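Long-range contacts in DUF1573 domain-containing protein (Porphyromonas gingivalis, PDB 2QSV), which is of unknown function but possibly linked to cysteine-type peptidase activity, this C-terminal part of it folding into two Ig-like beta-sandwich domains: residues 146-152 and 168-173; 14-18 and 105-110; 41-45 and 78-82. All blocks are in the same frame, centred on the assembly; numbering follows the deposited sequence.

In the fold
From the N terminus, contact 2 opens first: the loop 14-18, after strand 9-11, is met again by 105-110, closing a loop that spans nearly the whole first domain. Contact 3 is nested within that loop, joining the connection 41-45 to strand 76-87; the two touch where Leu105 packs on Lys78, their centres about 18 Å apart. Contact 1 follows in series, wholly within the second domain, where 168-173 returns to 146-152 at the edge of a five-stranded sheet. Both domains pair a four-stranded sheet with a five-stranded one in the same strand order. Contact 2 lies at the linker between them, its centre about 18 Å from that of contact 1.

Contact 1. Residues 146-152 and 168-173; sequences GAGPLRL and RTEIKP
The carbonyl oxygen of Ile171 is gripped by Leu150 and two further groups. Leu150 N donates to Ile171 O over 2.8 Å with an N-H...O angle of 160°, Asn144 ND2 adds a side-chain hydrogen bond, and the CA-H of Pro149 makes a close C-H...O contact. The reciprocal bond from Ile171 N to Leu150 O is also 2.8 Å, which identifies Leu150 and Ile171 as a hydrogen-bonded antiparallel pair, with Arg151 and Glu170 as the adjoining non-hydrogen-bonded pair. Leu152 N then reaches Thr169 O at 2.9 Å.

On one face of the sheet Arg151 and Glu170 run side by side in the same direction. With CG anti to the backbone N (chi1 -177°), the extended Glu170 brings its carboxylate beside the guanidinium, but the two planes are turned 50° apart and Arg151 NH1 stays 3.6 Å from Glu170 OE1, a long salt bridge. Pro149 shares this face, its CB lying over the rim of the guanidinium. On the other face Leu152 CG meets Ile171 CD1 at 4.0 Å, the two side chains crossing at a slant. Beyond the paired strands, Pro173 CB rests 3.4 Å from Gly146 O.

Strand 170-171 is the outermost of its five-stranded sheet in this Ig-like domain. Asn205 bonds Arg151 N and Pro149 O on the inner side, next to strand 195-204, while Leu150 and Leu152 pack across the sandwich on Ile142 of strand 136-144 and Met120 of strand 120-121.

Contact 2. Residues 14-18 and 105-110; sequences ISMPE and LVDNFP
Met16, present as selenomethionine, passes alongside the carbonyl oxygen of Asp107, with CG, SE and CE all close to it, and ends against Phe109 and Pro110. Extended beyond CG (chi2 177°), the chain carries Met16 CE to 3.5 Å from Asp107 O and to the edge of the Phe109 ring, where Met16 CE and Phe109 CD2 are 3.9 Å apart; Pro110 CD meets the same methyl. The Asn108 side chain crosses the selenium-bearing chain at about a right angle. Nearer the start, Ile14 CG2 touches Val106 CG1 at 3.6 Å, and Leu105 CD1 comes within 3.4 Å of Ser15 O.

That oxygen also takes the one backbone hydrogen bond between the two segments: Val106 N donates to Ser15 O over 2.8 Å with an N-H...O angle of 172°, part of the single backbone bridge between Ser15 and Leu105.

A second shell holds these groups. Asp19 OD2 accepts from Met16 N, and Ser15 OG is bonded to Pro13 O. Asp107 CB sits 3.7 Å above the plane of the Phe109 ring, over its centre. Asn108 is the centre of an inverse gamma turn, which bends the linker.

Leu105 ends strand 94-105, paired there with Gly76 at the start of strand 76-87. Beyond it the chain leaves the first domain and meets the second: Asp107 OD2 is hydrogen-bonded to His153 NE2 on strand 150-157, and Phe109 packs on Pro210 just before strand 211-219.

Contact 3. Residues 41-45 and 78-82; sequences SLPSF and KDEPL
Lys78 CB packs obliquely on Phe45 CE2 at 3.6 Å, where strand 76-87 of the Ig-like beta sandwich runs past the loop carrying the chain from strand 35-41 in one sheet to strand 46-47 in the other. The amine of Lys78 is held separately, by Pro74 O.

Two residues on, Glu80 points at the loop and binds Ser44 with both carboxylate oxygens. Ser44 N donates to OE1 of Glu80 over 2.9 Å, arriving 47° out of the carboxylate plane, and Ser44 OG, brought to that carboxylate by lying between the backbone N and carbonyl carbon (chi1 66°), donates to OE2 of Glu80 on its syn side at 2.7 Å. This double grip fixes the carboxylate's rotation and would probably stabilise its charged form. Nearer the backbone, Glu80 CB touches Pro43 CB at 3.8 Å. The Phe45 ring, with Pro43 CB over the centre of one face, stands nearly perpendicular to the carboxylate (84°).

Pro81 points its CB away from the loop but offers its carbonyl: Pro81 O accepts from a water at 2.7 Å, and that water is also bonded to Ser41 OG. Leu82 finishes the walk lying alongside Leu42, with Leu82 CD1 against Leu42 CD2 at 3.5 Å.

Contact 1. Residues 146-152 and 168-173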
loop_
_atom_site.group_PDB
_atom_site.type_symbol
_atom_site.label_atom_id
_atom_site.label_comp_id
_atom_site.label_asym_id
_atom_site.label_seq_id
_atom_site.Cartn_x
_atom_site.Cartn_y
_atom_site.Cartn_z
ATOM N N GLY A 146 -17.806 16.936 -8.979
ATOM C CA GLY A 146 -18.809 15.981 -9.424
ATOM C C GLY A 146 -20.243 16.403 -9.015
ATOM O O GLY A 146 -20.470 17.532 -8.529
ATOM N N ALA A 147 -21.172 15.482 -9.201
ATOM C CA ALA A 147 -22.609 15.676 -8.905
ATOM C C ALA A 147 -22.993 15.051 -7.563
ATOM O O ALA A 147 -24.005 15.382 -7.017
ATOM C CB ALA A 147 -23.485 15.105 -10.056
ATOM N N GLY A 148 -22.155 14.149 -7.061
ATOM C CA GLY A 148 -22.321 13.481 -5.800
ATOM C C GLY A 148 -21.182 13.841 -4.844
ATOM O O GLY A 148 -20.235 14.563 -5.217
ATOM N N PRO A 149 -21.268 13.342 -3.596
ATOM C CA PRO A 149 -20.226 13.596 -2.597
ATOM C C PRO A 149 -18.946 12.824 -3.000
ATOM O O PRO A 149 -19.004 11.652 -3.398
ATOM C CB PRO A 149 -20.811 13.020 -1.285
ATOM C CG PRO A 149 -21.887 12.094 -1.694
ATOM C CD PRO A 149 -22.332 12.439 -3.093
ATOM N N LEU A 150 -17.825 13.517 -2.923
ATOM C CA LEU A 150 -16.513 12.922 -3.136
ATOM C C LEU A 150 -16.052 12.359 -1.817
ATOM O O LEU A 150 -15.996 13.100 -0.812
ATOM C CB LEU A 150 -15.539 13.984 -3.623
ATOM C CG LEU A 150 -14.050 13.585 -3.811
ATOM C CD1 LEU A 150 -13.885 12.561 -4.959
ATOM C CD2 LEU A 150 -13.203 14.876 -4.082
ATOM N N ARG A 151 -15.762 11.055 -1.797
ATOM C CA ARG A 151 -15.291 10.369 -0.618
ATOM C C ARG A 151 -13.826 9.958 -0.746
ATOM O O ARG A 151 -13.450 9.391 -1.779
ATOM C CB ARG A 151 -16.134 9.111 -0.410
ATOM C CG ARG A 151 -17.624 9.424 -0.145
ATOM C CD ARG A 151 -18.435 8.119 -0.049
ATOM N NE ARG A 151 -19.853 8.413 -0.230
ATOM C CZ ARG A 151 -20.601 9.047 0.674
ATOM N NH1 ARG A 151 -20.067 9.455 1.822
ATOM N NH2 ARG A 151 -21.885 9.292 0.436
ATOM N N LEU A 152 -13.029 10.253 0.273
ATOM C CA LEU A 152 -11.614 9.920 0.278
ATOM C C LEU A 152 -11.490 8.695 1.145
ATOM O O LEU A 152 -11.492 8.803 2.374
ATOM C CB LEU A 152 -10.749 11.073 0.820
ATOM C CG LEU A 152 -10.913 12.465 0.242
ATOM C CD1 LEU A 152 -9.896 13.468 0.841
ATOM C CD2 LEU A 152 -10.903 12.517 -1.296
ATOM N N ARG A 168 -11.076 16.831 5.742
ATOM C CA ARG A 168 -12.326 16.088 5.674
ATOM C C ARG A 168 -12.169 14.938 4.723
ATOM O O ARG A 168 -11.340 15.003 3.800
ATOM C CB ARG A 168 -13.422 16.978 5.035
ATOM C CG ARG A 168 -13.958 18.041 5.934
ATOM C CD ARG A 168 -15.158 18.794 5.216
ATOM N NE ARG A 168 -16.254 17.875 5.001
ATOM C CZ ARG A 168 -17.088 17.468 5.953
ATOM N NH1 ARG A 168 -16.947 17.921 7.190
ATOM N NH2 ARG A 168 -18.076 16.624 5.662
ATOM N N THR A 169 -12.996 13.915 4.884
ATOM C CA THR A 169 -12.969 12.776 3.965
ATOM C C THR A 169 -14.233 12.670 3.140
ATOM O O THR A 169 -14.375 11.723 2.343
ATOM C CB THR A 169 -12.745 11.408 4.655
ATOM O OG1 THR A 169 -13.760 11.212 5.637
ATOM C CG2 THR A 169 -11.371 11.299 5.306
ATOM N N GLU A 170 -15.147 13.621 3.322
ATOM C CA GLU A 170 -16.319 13.690 2.454
ATOM C C GLU A 170 -16.523 15.139 2.050
ATOM O O GLU A 170 -16.554 16.047 2.912
ATOM C CB GLU A 170 -17.566 13.091 3.100
ATOM C CG GLU A 170 -18.775 13.101 2.142
ATOM C CD GLU A 170 -20.115 12.850 2.852
ATOM O OE1 GLU A 170 -20.091 12.345 4.009
ATOM O OE2 GLU A 170 -21.194 13.146 2.257
ATOM N N ILE A 171 -16.611 15.346 0.736
ATOM C CA ILE A 171 -16.634 16.675 0.150
ATOM C C ILE A 171 -17.853 16.819 -0.712
ATOM O O ILE A 171 -18.045 16.068 -1.696
ATOM C CB ILE A 171 -15.335 17.034 -0.620
ATOM C CG1 ILE A 171 -14.121 16.966 0.345
ATOM C CG2 ILE A 171 -15.329 18.506 -1.081
ATOM C CD1 ILE A 171 -13.359 15.630 0.302
ATOM N N LYS A 172 -18.680 17.822 -0.373
ATOM C CA LYS A 172 -19.922 18.033 -1.160
ATOM C C LYS A 172 -19.604 18.631 -2.539
ATOM O O LYS A 172 -18.574 19.272 -2.696
ATOM C CB LYS A 172 -20.970 18.896 -0.402
ATOM C CG LYS A 172 -20.505 20.288 -0.126
ATOM C CD LYS A 172 -21.569 21.112 0.687
ATOM C CE LYS A 172 -21.698 20.678 2.153
ATOM N NZ LYS A 172 -22.866 21.388 2.809
ATOM N N PRO A 173 -20.509 18.459 -3.516
ATOM C CA PRO A 173 -20.324 19.082 -4.863
ATOM C C PRO A 173 -20.030 20.570 -4.817
ATOM O O PRO A 173 -20.721 21.323 -4.090
ATOM C CB PRO A 173 -21.640 18.807 -5.589
ATOM C CG PRO A 173 -22.255 17.636 -4.860
ATOM C CD PRO A 173 -21.741 17.648 -3.436
#

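Contact 2. Residues 14-18 and 105-110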
loop_
_atom_site.group_PDB
_atom_site.type_symbol
_atom_site.label_atom_id
_atom_site.label_comp_id
_atom_site.label_asym_id
_atom_site.label_seq_id
_atom_site.Cartn_x
_atom_site.Cartn_y
_atom_site.Cartn_z
ATOM N N ILE A 14 -5.165 -2.534 -8.848
ATOM C CA ILE A 14 -6.435 -1.856 -8.512
ATOM C C ILE A 14 -7.567 -2.830 -8.768
ATOM O O ILE A 14 -7.677 -3.403 -9.867
ATOM C CB ILE A 14 -6.682 -0.640 -9.384
ATOM C CG1 ILE A 14 -5.478 0.305 -9.298
ATOM C CG2 ILE A 14 -8.014 0.073 -8.966
ATOM C CD1 ILE A 14 -5.300 1.174 -10.519
ATOM N N SER A 15 -8.384 -3.052 -7.744
ATOM C CA SER A 15 -9.426 -4.076 -7.805
ATOM C C SER A 15 -10.738 -3.617 -7.228
ATOM O O SER A 15 -10.761 -2.848 -6.250
ATOM C CB SER A 15 -9.018 -5.300 -6.972
ATOM O OG SER A 15 -7.825 -5.881 -7.437
HETATM N N MSE A 16 -11.816 -4.148 -7.807
HETATM C CA MSE A 16 -13.155 -4.063 -7.226
HETATM C C MSE A 16 -13.457 -5.319 -6.391
HETATM O O MSE A 16 -12.771 -6.341 -6.539
HETATM C CB MSE A 16 -14.181 -3.867 -8.318
HETATM C CG MSE A 16 -13.987 -2.573 -9.058
HETATM SE SE MSE A 16 -15.283 -2.478 -10.494
HETATM C CE MSE A 16 -14.953 -0.670 -11.077
ATOM N N PRO A 17 -14.451 -5.241 -5.473
ATOM C CA PRO A 17 -14.626 -6.366 -4.546
ATOM C C PRO A 17 -14.788 -7.733 -5.189
ATOM O O PRO A 17 -14.429 -8.722 -4.569
ATOM C CB PRO A 17 -15.902 -6.008 -3.791
ATOM C CG PRO A 17 -15.928 -4.523 -3.811
ATOM C CD PRO A 17 -15.388 -4.136 -5.181
ATOM N N GLU A 18 -15.332 -7.793 -6.404
ATOM C CA GLU A 18 -15.560 -9.069 -7.087
ATOM C C GLU A 18 -14.407 -9.526 -7.980
ATOM O O GLU A 18 -14.445 -10.638 -8.535
ATOM C CB GLU A 18 -16.846 -9.018 -7.921
ATOM C CG GLU A 18 -18.133 -8.966 -7.090
ATOM C CD GLU A 18 -18.433 -10.273 -6.309
ATOM O OE1 GLU A 18 -17.480 -11.013 -5.929
ATOM O OE2 GLU A 18 -19.640 -10.559 -6.058
ATOM N N LEU A 105 -8.200 -1.253 -3.109
ATOM C CA LEU A 105 -9.569 -1.711 -3.262
ATOM C C LEU A 105 -10.437 -0.482 -3.568
ATOM O O LEU A 105 -10.454 0.500 -2.787
ATOM C CB LEU A 105 -10.051 -2.453 -2.000
ATOM C CG LEU A 105 -11.485 -2.993 -2.073
ATOM C CD1 LEU A 105 -11.688 -4.045 -3.188
ATOM C CD2 LEU A 105 -12.003 -3.552 -0.711
ATOM N N VAL A 106 -11.117 -0.499 -4.717
ATOM C CA VAL A 106 -11.938 0.653 -5.141
ATOM C C VAL A 106 -13.445 0.309 -5.133
ATOM O O VAL A 106 -13.813 -0.849 -4.953
ATOM C CB VAL A 106 -11.463 1.257 -6.544
ATOM C CG1 VAL A 106 -9.973 1.706 -6.477
ATOM C CG2 VAL A 106 -11.686 0.283 -7.691
ATOM N N ASP A 107 -14.296 1.309 -5.362
ATOM C CA ASP A 107 -15.747 1.102 -5.505
ATOM C C ASP A 107 -16.172 0.254 -6.700
ATOM O O ASP A 107 -15.539 0.251 -7.773
ATOM C CB ASP A 107 -16.472 2.448 -5.595
ATOM C CG ASP A 107 -16.390 3.240 -4.287
ATOM O OD1 ASP A 107 -17.117 2.876 -3.341
ATOM O OD2 ASP A 107 -15.579 4.197 -4.185
ATOM N N ASN A 108 -17.284 -0.449 -6.519
ATOM C CA ASN A 108 -17.983 -1.024 -7.672
ATOM C C ASN A 108 -18.769 0.043 -8.440
ATOM O O ASN A 108 -19.983 0.234 -8.218
ATOM C CB ASN A 108 -18.863 -2.208 -7.229
ATOM C CG ASN A 108 -19.529 -2.921 -8.405
ATOM O OD1 ASN A 108 -19.157 -2.751 -9.566
ATOM N ND2 ASN A 108 -20.559 -3.685 -8.097
ATOM N N PHE A 109 -18.072 0.718 -9.360
ATOM C CA PHE A 109 -18.596 1.898 -10.015
ATOM C C PHE A 109 -19.789 1.649 -10.944
ATOM O O PHE A 109 -20.641 2.527 -11.035
ATOM C CB PHE A 109 -17.506 2.716 -10.747
ATOM C CG PHE A 109 -16.544 3.420 -9.827
ATOM C CD1 PHE A 109 -16.947 4.551 -9.074
ATOM C CD2 PHE A 109 -15.229 2.963 -9.700
ATOM C CE1 PHE A 109 -16.074 5.198 -8.209
ATOM C CE2 PHE A 109 -14.335 3.584 -8.824
ATOM C CZ PHE A 109 -14.741 4.724 -8.090
ATOM N N PRO A 110 -19.831 0.492 -11.679
ATOM C CA PRO A 110 -21.059 0.209 -12.485
ATOM C C PRO A 110 -22.349 0.091 -11.665
ATOM O O PRO A 110 -23.432 0.353 -12.200
ATOM C CB PRO A 110 -20.735 -1.115 -13.211
ATOM C CG PRO A 110 -19.182 -1.157 -13.242
ATOM C CD PRO A 110 -18.795 -0.551 -11.892
#

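Contact 3. Residues 41-45 and 78-82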
loop_
_atom_site.group_PDB
_atom_site.type_symbol
_atom_site.label_atom_id
_atom_site.label_comp_id
_atom_site.label_asym_id
_atom_site.label_seq_id
_atom_site.Cartn_x
_atom_site.Cartn_y
_atom_site.Cartn_z
ATOM N N SER A 41 0.314 -16.435 9.243
ATOM C CA SER A 41 -0.770 -15.460 9.127
ATOM C C SER A 41 -0.886 -15.005 7.672
ATOM O O SER A 41 0.124 -14.757 7.033
ATOM C CB SER A 41 -0.509 -14.266 10.048
ATOM O OG SER A 41 -1.658 -13.457 10.185
ATOM N N LEU A 42 -2.120 -14.939 7.161
ATOM C CA LEU A 42 -2.424 -14.458 5.812
ATOM C C LEU A 42 -3.211 -13.168 5.916
ATOM O O LEU A 42 -4.028 -13.056 6.802
ATOM C CB LEU A 42 -3.352 -15.434 5.071
ATOM C CG LEU A 42 -2.902 -16.753 4.453
ATOM C CD1 LEU A 42 -4.142 -17.553 4.018
ATOM C CD2 LEU A 42 -1.972 -16.506 3.264
ATOM N N PRO A 43 -3.010 -12.219 4.978
ATOM C CA PRO A 43 -3.934 -11.095 4.823
ATOM C C PRO A 43 -5.400 -11.541 4.751
ATOM O O PRO A 43 -5.698 -12.571 4.140
ATOM C CB PRO A 43 -3.505 -10.497 3.484
ATOM C CG PRO A 43 -2.058 -10.738 3.444
ATOM C CD PRO A 43 -1.887 -12.123 4.035
ATOM N N SER A 44 -6.302 -10.772 5.359
ATOM C CA SER A 44 -7.731 -11.103 5.355
ATOM C C SER A 44 -8.366 -11.159 3.958
ATOM O O SER A 44 -9.464 -11.717 3.802
ATOM C CB SER A 44 -8.507 -10.086 6.179
ATOM O OG SER A 44 -8.451 -8.819 5.561
ATOM N N PHE A 45 -7.686 -10.575 2.966
ATOM C CA PHE A 45 -8.215 -10.466 1.602
ATOM C C PHE A 45 -7.550 -11.439 0.635
ATOM O O PHE A 45 -7.756 -11.347 -0.577
ATOM C CB PHE A 45 -8.106 -9.015 1.059
ATOM C CG PHE A 45 -6.711 -8.395 1.193
ATOM C CD1 PHE A 45 -5.725 -8.592 0.219
ATOM C CD2 PHE A 45 -6.392 -7.605 2.297
ATOM C CE1 PHE A 45 -4.443 -8.002 0.348
ATOM C CE2 PHE A 45 -5.125 -6.996 2.426
ATOM C CZ PHE A 45 -4.161 -7.187 1.446
ATOM N N LYS A 78 -5.390 -1.355 1.440
ATOM C CA LYS A 78 -5.245 -2.339 2.498
ATOM C C LYS A 78 -3.790 -2.775 2.490
ATOM O O LYS A 78 -3.217 -3.003 1.429
ATOM C CB LYS A 78 -6.170 -3.541 2.226
ATOM C CG LYS A 78 -7.588 -3.188 1.734
ATOM C CD LYS A 78 -8.361 -2.443 2.860
ATOM C CE LYS A 78 -9.730 -1.975 2.380
ATOM N NZ LYS A 78 -10.394 -1.119 3.418
ATOM N N ASP A 79 -3.180 -2.847 3.653
ATOM C CA ASP A 79 -1.797 -3.304 3.799
ATOM C C ASP A 79 -1.804 -4.303 4.921
ATOM O O ASP A 79 -2.102 -3.935 6.037
ATOM C CB ASP A 79 -0.869 -2.152 4.197
ATOM C CG ASP A 79 -0.875 -1.035 3.192
ATOM O OD1 ASP A 79 -0.474 -1.257 2.030
ATOM O OD2 ASP A 79 -1.266 0.089 3.555
ATOM N N GLU A 80 -1.554 -5.577 4.618
ATOM C CA GLU A 80 -1.563 -6.625 5.634
ATOM C C GLU A 80 -0.403 -7.589 5.404
ATOM O O GLU A 80 -0.086 -7.902 4.258
ATOM C CB GLU A 80 -2.890 -7.386 5.612
ATOM C CG GLU A 80 -4.124 -6.601 6.144
ATOM C CD GLU A 80 -5.302 -7.520 6.434
ATOM O OE1 GLU A 80 -5.112 -8.667 6.934
ATOM O OE2 GLU A 80 -6.426 -7.112 6.135
ATOM N N PRO A 81 0.246 -8.048 6.494
ATOM C CA PRO A 81 1.419 -8.917 6.322
ATOM C C PRO A 81 1.103 -10.384 5.999
ATOM O O PRO A 81 0.122 -10.971 6.471
ATOM C CB PRO A 81 2.140 -8.807 7.678
ATOM C CG PRO A 81 0.995 -8.619 8.681
ATOM C CD PRO A 81 -0.043 -7.769 7.926
ATOM N N LEU A 82 1.940 -10.969 5.164
ATOM C CA LEU A 82 2.014 -12.420 5.063
ATOM C C LEU A 82 3.143 -12.857 6.037
ATOM O O LEU A 82 4.310 -12.466 5.892
ATOM C CB LEU A 82 2.305 -12.799 3.607
ATOM C CG LEU A 82 2.527 -14.285 3.318
ATOM C CD1 LEU A 82 1.178 -14.973 3.240
ATOM C CD2 LEU A 82 3.279 -14.454 1.999
HETATM O O HOH W 1 -1.838 -11.051 8.306
#